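Long-range contacts in proteasome assembly chaperone family protein (Pyrococcus furiosus DSM 3638, PDB 3WZ2), which is an archaeal homologue of proteasome-assembly chaperones and probably acts as a chaperone or activator that engages the proteasome: residues A110-S115 and K200-N205; S136-K141 and G171-V176. One frame throughout, in Å; residues are numbered along the deposited sequence.

Contact 1: residues A110-S115 and K200-N205; sequences AEKVIS and KMLGLN
Lys112 and Ile114, at the start of strand 112-120, face Met201 and Leu202, the last two residues of helix 188-202. The backbones stay well apart. The CA atoms of Lys112 and Leu202 lie 10.0 Å from each other, and those of Ile114 and Met201 lie 10.2 Å from each other. Side chains alone bridge this gap. At Gly203 the chain leaves the helix with a positive phi of 65°, a value that favours glycine.

Ile114 and Met201 meet tip to tip. CE of Met201 comes to 3.9 Å from CD1 of Ile114 and also lies near CG1. CG of Met201 is anti to the backbone N (chi1 173°), and the chain runs extended from there to CE. Leu202 approaches the same isoleucine methyl, with its CD2 4.0 Å from CD1 of Ile114. Lys112 adds its aliphatic part: its CD is 4.3 Å from CD2 of Leu202 and 4.4 Å from CE of Met201. Its NZ goes elsewhere, to a weak hydrogen bond with Tyr175 OH and a long, weak ion pair with Glu142.

Leu198 of the same helix also packs on Ile114, and Tyr175 of the neighbouring strand touches both Ile114 and Met201. The arrangement is apolar helix-on-sheet packing in an alpha/beta fold, where the last turn of helix 188-202 packs on the start of strand 112-120 in the central mixed sheet of the PAC2 family region.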
ATOM      1  N   ALA B 110     -33.723  13.955   6.635  1.00 21.39           N
ATOM      2  CA  ALA B 110     -33.217  14.752   7.734  1.00 20.85           C
ATOM      3  C   ALA B 110     -33.624  16.193   7.564  1.00 21.30           C
ATOM      4  O   ALA B 110     -33.599  16.731   6.477  1.00 20.62           O
ATOM      5  CB  ALA B 110     -31.695  14.643   7.815  1.00 20.39           C
ATOM      6  N   GLU B 111     -34.009  16.817   8.661  1.00 22.23           N
ATOM      7  CA  GLU B 111     -34.380  18.226   8.664  1.00 24.72           C
ATOM      8  C   GLU B 111     -33.154  19.158   8.651  1.00 23.77           C
ATOM      9  O   GLU B 111     -33.155  20.183   7.991  1.00 22.02           O
ATOM     10  CB  GLU B 111     -35.224  18.467   9.912  1.00 29.76           C
ATOM     11  CG  GLU B 111     -35.868  19.827  10.026  1.00 37.50           C
ATOM     12  CD  GLU B 111     -36.486  20.037  11.414  1.00 46.23           C
ATOM     13  OE1 GLU B 111     -37.144  19.084  11.916  1.00 46.44           O
ATOM     14  OE2 GLU B 111     -36.302  21.147  11.989  1.00 50.14           O
ATOM     15  N   LYS B 112     -32.114  18.799   9.400  1.00 22.48           N
ATOM     16  CA  LYS B 112     -30.901  19.607   9.505  1.00 22.50           C
ATOM     17  C   LYS B 112     -29.666  18.732   9.701  1.00 18.98           C
ATOM     18  O   LYS B 112     -29.715  17.732  10.388  1.00 19.44           O
ATOM     19  CB  LYS B 112     -30.973  20.577  10.692  1.00 26.10           C
ATOM     20  CG  LYS B 112     -31.979  21.676  10.539  1.00 29.50           C
ATOM     21  CD  LYS B 112     -31.913  22.661  11.684  1.00 34.11           C
ATOM     22  CE  LYS B 112     -33.189  23.487  11.800  1.00 41.51           C
ATOM     23  NZ  LYS B 112     -32.950  24.909  11.474  1.00 45.48           N
ATOM     24  N   VAL B 113     -28.555  19.175   9.132  1.00 18.06           N
ATOM     25  CA  VAL B 113     -27.269  18.580   9.326  1.00 16.85           C
ATOM     26  C   VAL B 113     -26.354  19.666   9.818  1.00 17.36           C
ATOM     27  O   VAL B 113     -26.054  20.602   9.097  1.00 17.68           O
ATOM     28  CB  VAL B 113     -26.752  17.987   8.003  1.00 16.65           C
ATOM     29  CG1 VAL B 113     -25.514  17.152   8.233  1.00 16.35           C
ATOM     30  CG2 VAL B 113     -27.830  17.131   7.353  1.00 17.36           C
ATOM     31  N   ILE B 114     -25.866  19.531  11.045  1.00 17.66           N
ATOM     32  CA  ILE B 114     -25.122  20.600  11.692  1.00 17.91           C
ATOM     33  C   ILE B 114     -23.789  20.029  12.141  1.00 18.06           C
ATOM     34  O   ILE B 114     -23.741  19.121  12.960  1.00 19.52           O
ATOM     35  CB  ILE B 114     -25.884  21.136  12.922  1.00 18.74           C
ATOM     36  CG1 ILE B 114     -27.240  21.685  12.528  1.00 20.77           C
ATOM     37  CG2 ILE B 114     -25.096  22.249  13.585  1.00 20.06           C
ATOM     38  CD1 ILE B 114     -28.213  21.877  13.681  1.00 23.03           C
ATOM     39  N   SER B 115     -22.700  20.587  11.641  1.00 17.94           N
ATOM     40  CA  SER B 115     -21.378  20.235  12.132  1.00 18.09           C
ATOM     41  C   SER B 115     -20.863  21.274  13.119  1.00 17.87           C
ATOM     42  O   SER B 115     -21.078  22.460  12.964  1.00 17.79           O
ATOM     43  CB  SER B 115     -20.405  20.100  10.933  1.00 19.47           C
ATOM     44  OG  SER B 115     -20.781  19.010  10.111  1.00 20.32           O
ATOM     45  N   LYS B 200     -29.446  27.932  21.050  1.00 25.54           N
ATOM     46  CA  LYS B 200     -30.349  28.923  20.467  1.00 27.41           C
ATOM     47  C   LYS B 200     -30.966  28.465  19.181  1.00 27.45           C
ATOM     48  O   LYS B 200     -32.125  28.697  18.931  1.00 30.88           O
ATOM     49  CB  LYS B 200     -29.571  30.200  20.197  1.00 28.59           C
ATOM     50  CG  LYS B 200     -29.449  30.891  21.538  1.00 30.08           C
ATOM     51  CD  LYS B 200     -28.301  31.811  21.655  1.00 32.42           C
ATOM     52  CE  LYS B 200     -28.268  32.460  23.049  1.00 34.83           C
ATOM     53  NZ  LYS B 200     -27.319  33.581  23.100  1.00 38.83           N
ATOM     54  N   MET B 201     -30.148  27.871  18.341  1.00 27.11           N
ATOM     55  CA  MET B 201     -30.588  27.408  17.030  1.00 26.58           C
ATOM     56  C   MET B 201     -31.658  26.325  17.185  1.00 23.99           C
ATOM     57  O   MET B 201     -32.564  26.260  16.395  1.00 23.88           O
ATOM     58  CB  MET B 201     -29.361  26.899  16.257  1.00 25.74           C
ATOM     59  CG  MET B 201     -29.588  26.214  14.932  1.00 28.13           C
ATOM     60  SD  MET B 201     -28.001  26.024  14.036  1.00 34.31           S
ATOM     61  CE  MET B 201     -28.674  25.553  12.445  1.00 35.51           C
ATOM     62  N   LEU B 202     -31.507  25.418  18.141  1.00 21.93           N
ATOM     63  CA  LEU B 202     -32.398  24.283  18.206  1.00 26.15           C
ATOM     64  C   LEU B 202     -33.435  24.413  19.323  1.00 29.86           C
ATOM     65  O   LEU B 202     -34.250  23.527  19.502  1.00 27.84           O
ATOM     66  CB  LEU B 202     -31.592  23.005  18.429  1.00 25.72           C
ATOM     67  CG  LEU B 202     -30.640  22.693  17.303  1.00 27.39           C
ATOM     68  CD1 LEU B 202     -29.979  21.360  17.579  1.00 29.79           C
ATOM     69  CD2 LEU B 202     -31.368  22.661  15.971  1.00 28.10           C
ATOM     70  N   GLY B 203     -33.384  25.509  20.079  1.00 35.16           N
ATOM     71  CA  GLY B 203     -34.339  25.748  21.168  1.00 38.06           C
ATOM     72  C   GLY B 203     -34.174  24.724  22.250  1.00 40.75           C
ATOM     73  O   GLY B 203     -35.141  24.135  22.716  1.00 45.18           O
ATOM     74  N   LEU B 204     -32.936  24.473  22.625  1.00 43.26           N
ATOM     75  CA  LEU B 204     -32.685  23.577  23.726  1.00 46.84           C
ATOM     76  C   LEU B 204     -32.500  24.334  25.023  1.00 51.96           C
ATOM     77  O   LEU B 204     -32.497  25.583  25.048  1.00 56.69           O
ATOM     78  CB  LEU B 204     -31.503  22.684  23.403  1.00 50.46           C
ATOM     79  CG  LEU B 204     -31.678  21.872  22.131  1.00 51.46           C
ATOM     80  CD1 LEU B 204     -30.407  21.097  21.826  1.00 49.50           C
ATOM     81  CD2 LEU B 204     -32.898  20.969  22.273  1.00 56.64           C
ATOM     82  N   ASN B 205     -32.433  23.586  26.113  1.00 45.96           N
ATOM     83  CA  ASN B 205     -32.249  24.202  27.414  1.00 51.18           C
ATOM     84  C   ASN B 205     -30.993  23.675  28.071  1.00 48.91           C
ATOM     85  O   ASN B 205     -31.052  23.259  29.222  1.00 53.24           O
ATOM     86  CB  ASN B 205     -33.490  23.971  28.299  1.00 55.98           C
ATOM     87  CG  ASN B 205     -34.730  24.644  27.733  1.00 57.59           C
ATOM     88  OD1 ASN B 205     -35.540  24.007  27.063  1.00 54.53           O
ATOM     89  ND2 ASN B 205     -34.878  25.940  27.994  1.00 61.56           N
TER

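Contact 2: residues S136-K141 and G171-V176; sequences SEEENK and GLKSYV
Glu139 lies between Lys173 and Tyr175 and meets each with a different part of its side chain. Its CG sits over one face of the Tyr175 ring, 3.9 Å from the centroid and 27° off the normal, a CH-pi contact. The Glu139 and Tyr175 side chains cross at about a right angle, and the carboxylate and ring planes are 84° apart. The bend at chi2 (75°) turns CD off the extended line, and the carboxylate lies near Lys173 while CG stays over the ring.

Lys173 crosses Glu139 obliquely. Its NZ donates to the anti lone pair of Glu139 OE2 at 2.7 Å and to the anti lone pair of Glu138 OE1 at 3.0 Å. Glu142 adds a further salt bridge to NZ, so three carboxylates gather round one ammonium. This would probably favour the charged lysine.

The other oxygen, Glu139 OE1, turns to the helix start. Ser136 OG donates to it at 2.6 Å, from above the carboxylate plane. Ser136 N also reaches OE1, weakly, and Ser136 OG accepts a weak bond from Glu138 N; Ser136 and Glu139 form a capping box. A water accepts from Ser174 N, 3.0 Å from its oxygen, and has both Glu139 OE1 and Leu172 O within hydrogen-bonding distance. An alanine at Glu139 would probably deprive Lys173 of one mate, leave Ser136 N and OG without their carboxylate partner and take the CG contact from the ring face.

Tyr175 OH is held by Glu142, and Ser174 OG bonds to Leu164 O of helix 158-169. Helix 137-145 packs by its first turn against the start of strand 174-181, which runs between strands 112-120 and 130-134.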
ATOM      1  N   SER B 136     -26.413  26.380   1.646  1.00 19.97           N
ATOM      2  CA  SER B 136     -26.921  27.275   0.611  1.00 22.93           C
ATOM      3  C   SER B 136     -27.237  28.623   1.242  1.00 27.03           C
ATOM      4  O   SER B 136     -27.174  28.786   2.479  1.00 25.05           O
ATOM      5  CB  SER B 136     -28.220  26.704  -0.008  1.00 22.52           C
ATOM      6  OG  SER B 136     -29.335  26.948   0.871  1.00 21.26           O
ATOM      7  N   GLU B 137     -27.708  29.539   0.408  1.00 29.94           N
ATOM      8  CA  GLU B 137     -27.980  30.897   0.836  1.00 33.89           C
ATOM      9  C   GLU B 137     -29.108  30.920   1.857  1.00 30.20           C
ATOM     10  O   GLU B 137     -29.033  31.663   2.816  1.00 30.70           O
ATOM     11  CB  GLU B 137     -28.317  31.804  -0.358  1.00 37.86           C
ATOM     12  CG  GLU B 137     -28.392  33.304  -0.018  1.00 49.82           C
ATOM     13  CD  GLU B 137     -27.116  33.861   0.656  1.00 55.86           C
ATOM     14  OE1 GLU B 137     -27.218  34.745   1.550  1.00 59.66           O
ATOM     15  OE2 GLU B 137     -25.994  33.421   0.284  1.00 62.56           O
ATOM     16  N   GLU B 138     -30.108  30.072   1.690  1.00 28.53           N
ATOM     17  CA  GLU B 138     -31.176  29.917   2.661  1.00 33.90           C
ATOM     18  C   GLU B 138     -30.668  29.623   4.090  1.00 31.02           C
ATOM     19  O   GLU B 138     -31.176  30.199   5.057  1.00 27.52           O
ATOM     20  CB  GLU B 138     -32.160  28.793   2.261  1.00 40.41           C
ATOM     21  CG  GLU B 138     -33.418  28.764   3.148  1.00 51.63           C
ATOM     22  CD  GLU B 138     -34.502  27.788   2.693  1.00 65.37           C
ATOM     23  OE1 GLU B 138     -34.714  26.749   3.376  1.00 62.54           O
ATOM     24  OE2 GLU B 138     -35.143  28.063   1.651  1.00 75.23           O
ATOM     25  N   GLU B 139     -29.691  28.724   4.214  1.00 25.16           N
ATOM     26  CA  GLU B 139     -29.138  28.391   5.528  1.00 22.57           C
ATOM     27  C   GLU B 139     -28.288  29.542   6.024  1.00 19.97           C
ATOM     28  O   GLU B 139     -28.238  29.796   7.212  1.00 19.82           O
ATOM     29  CB  GLU B 139     -28.332  27.088   5.468  1.00 22.34           C
ATOM     30  CG  GLU B 139     -29.223  25.855   5.396  1.00 25.39           C
ATOM     31  CD  GLU B 139     -29.843  25.652   4.023  1.00 28.12           C
ATOM     32  OE1 GLU B 139     -29.091  25.587   3.044  1.00 28.91           O
ATOM     33  OE2 GLU B 139     -31.078  25.571   3.936  1.00 33.39           O
ATOM     34  N   ASN B 140     -27.589  30.219   5.125  1.00 18.52           N
ATOM     35  CA  ASN B 140     -26.837  31.381   5.546  1.00 20.69           C
ATOM     36  C   ASN B 140     -27.819  32.403   6.179  1.00 21.80           C
ATOM     37  O   ASN B 140     -27.490  33.041   7.168  1.00 21.59           O
ATOM     38  CB  ASN B 140     -26.088  32.063   4.386  1.00 21.22           C
ATOM     39  CG  ASN B 140     -24.770  31.448   4.035  1.00 24.17           C
ATOM     40  OD1 ASN B 140     -24.055  31.902   3.099  1.00 26.26           O
ATOM     41  ND2 ASN B 140     -24.395  30.467   4.773  1.00 22.97           N
ATOM     42  N   LYS B 141     -28.980  32.582   5.574  1.00 23.55           N
ATOM     43  CA  LYS B 141     -29.954  33.572   6.065  1.00 30.36           C
ATOM     44  C   LYS B 141     -30.487  33.166   7.412  1.00 27.09           C
ATOM     45  O   LYS B 141     -30.612  34.009   8.277  1.00 27.61           O
ATOM     46  CB  LYS B 141     -31.097  33.805   5.065  1.00 36.41           C
ATOM     47  CG  LYS B 141     -30.602  34.524   3.818  1.00 44.47           C
ATOM     48  CD  LYS B 141     -31.584  34.643   2.628  1.00 57.66           C
ATOM     49  CE  LYS B 141     -32.900  35.290   2.988  1.00 66.73           C
ATOM     50  NZ  LYS B 141     -33.603  35.794   1.773  1.00 74.90           N
ATOM     51  N   GLY B 171     -29.370  17.978  -1.175  1.00 19.97           N
ATOM     52  CA  GLY B 171     -30.589  18.764  -1.022  1.00 18.47           C
ATOM     53  C   GLY B 171     -30.986  18.907   0.433  1.00 20.19           C
ATOM     54  O   GLY B 171     -32.095  19.308   0.721  1.00 20.51           O
ATOM     55  N   LEU B 172     -30.071  18.592   1.351  1.00 20.23           N
ATOM     56  CA  LEU B 172     -30.339  18.741   2.771  1.00 20.30           C
ATOM     57  C   LEU B 172     -29.882  20.103   3.240  1.00 19.51           C
ATOM     58  O   LEU B 172     -29.056  20.760   2.604  1.00 19.32           O
ATOM     59  CB  LEU B 172     -29.610  17.669   3.566  1.00 20.86           C
ATOM     60  CG  LEU B 172     -29.983  16.257   3.149  1.00 22.77           C
ATOM     61  CD1 LEU B 172     -29.083  15.235   3.806  1.00 22.72           C
ATOM     62  CD2 LEU B 172     -31.467  15.983   3.460  1.00 24.24           C
ATOM     63  N   LYS B 173     -30.465  20.540   4.334  1.00 18.46           N
ATOM     64  CA  LYS B 173     -30.089  21.791   4.955  1.00 19.47           C
ATOM     65  C   LYS B 173     -28.908  21.512   5.838  1.00 17.29           C
ATOM     66  O   LYS B 173     -29.021  20.763   6.812  1.00 15.50           O
ATOM     67  CB  LYS B 173     -31.275  22.360   5.770  1.00 22.89           C
ATOM     68  CG  LYS B 173     -32.522  22.627   4.946  1.00 25.57           C
ATOM     69  CD  LYS B 173     -33.785  22.909   5.760  1.00 30.74           C
ATOM     70  CE  LYS B 173     -33.759  24.252   6.463  1.00 33.71           C
ATOM     71  NZ  LYS B 173     -33.245  25.356   5.598  1.00 39.25           N
ATOM     72  N   SER B 174     -27.771  22.103   5.491  1.00 17.08           N
ATOM     73  CA  SER B 174     -26.505  21.831   6.178  1.00 17.29           C
ATOM     74  C   SER B 174     -25.897  23.130   6.720  1.00 17.09           C
ATOM     75  O   SER B 174     -26.086  24.230   6.146  1.00 16.05           O
ATOM     76  CB  SER B 174     -25.513  21.028   5.319  1.00 17.06           C
ATOM     77  OG  SER B 174     -24.953  21.771   4.278  1.00 18.54           O
ATOM     78  N   TYR B 175     -25.231  22.992   7.864  1.00 16.02           N
ATOM     79  CA  TYR B 175     -24.596  24.086   8.549  1.00 16.42           C
ATOM     80  C   TYR B 175     -23.308  23.622   9.204  1.00 16.98           C
ATOM     81  O   TYR B 175     -23.196  22.463   9.603  1.00 16.04           O
ATOM     82  CB  TYR B 175     -25.476  24.651   9.652  1.00 17.23           C
ATOM     83  CG  TYR B 175     -26.958  24.781   9.346  1.00 18.96           C
ATOM     84  CD1 TYR B 175     -27.738  23.670   9.212  1.00 20.28           C
ATOM     85  CD2 TYR B 175     -27.591  26.035   9.218  1.00 21.14           C
ATOM     86  CE1 TYR B 175     -29.088  23.764   8.960  1.00 20.53           C
ATOM     87  CE2 TYR B 175     -28.966  26.139   8.971  1.00 19.83           C
ATOM     88  CZ  TYR B 175     -29.697  24.991   8.866  1.00 20.22           C
ATOM     89  OH  TYR B 175     -31.032  25.061   8.617  1.00 24.12           O
ATOM     90  N   VAL B 176     -22.348  24.537   9.330  1.00 16.41           N
ATOM     91  CA  VAL B 176     -21.254  24.378  10.274  1.00 16.93           C
ATOM     92  C   VAL B 176     -21.213  25.594  11.230  1.00 17.62           C
ATOM     93  O   VAL B 176     -21.297  26.726  10.797  1.00 16.24           O
ATOM     94  CB  VAL B 176     -19.912  24.243   9.546  1.00 18.59           C
ATOM     95  CG1 VAL B 176     -18.787  23.898  10.517  1.00 18.03           C
ATOM     96  CG2 VAL B 176     -19.981  23.182   8.438  1.00 18.02           C
TER
HETATM   97  O   HOH W   1     -27.800  23.279   2.680  1.00 19.24           O

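The centres of contact 1 and contact 2 are about 12 Å apart, and strands 112-120 and 174-181, neighbours in the central sheet, join them. Val113 O lies 2.8 Å from Tyr175 N, and Ser115 N lies 2.8 Å from Tyr175 O; both are probable hydrogen bonds. Tyr175 is the shared side chain: Met201 CE packs 3.4 Å from its CD2. Glu142 makes a salt bridge to Lys173 in contact 2 but a long, weak ion pair to Lys112 in contact 1. Along the chain, contact 2 is nested within the loop closed by contact 1, and helix 188-202 follows strand 174-181. The C-terminal end of helix 188-202 and the N-terminal end of helix 137-145 thus lie beside adjoining strands.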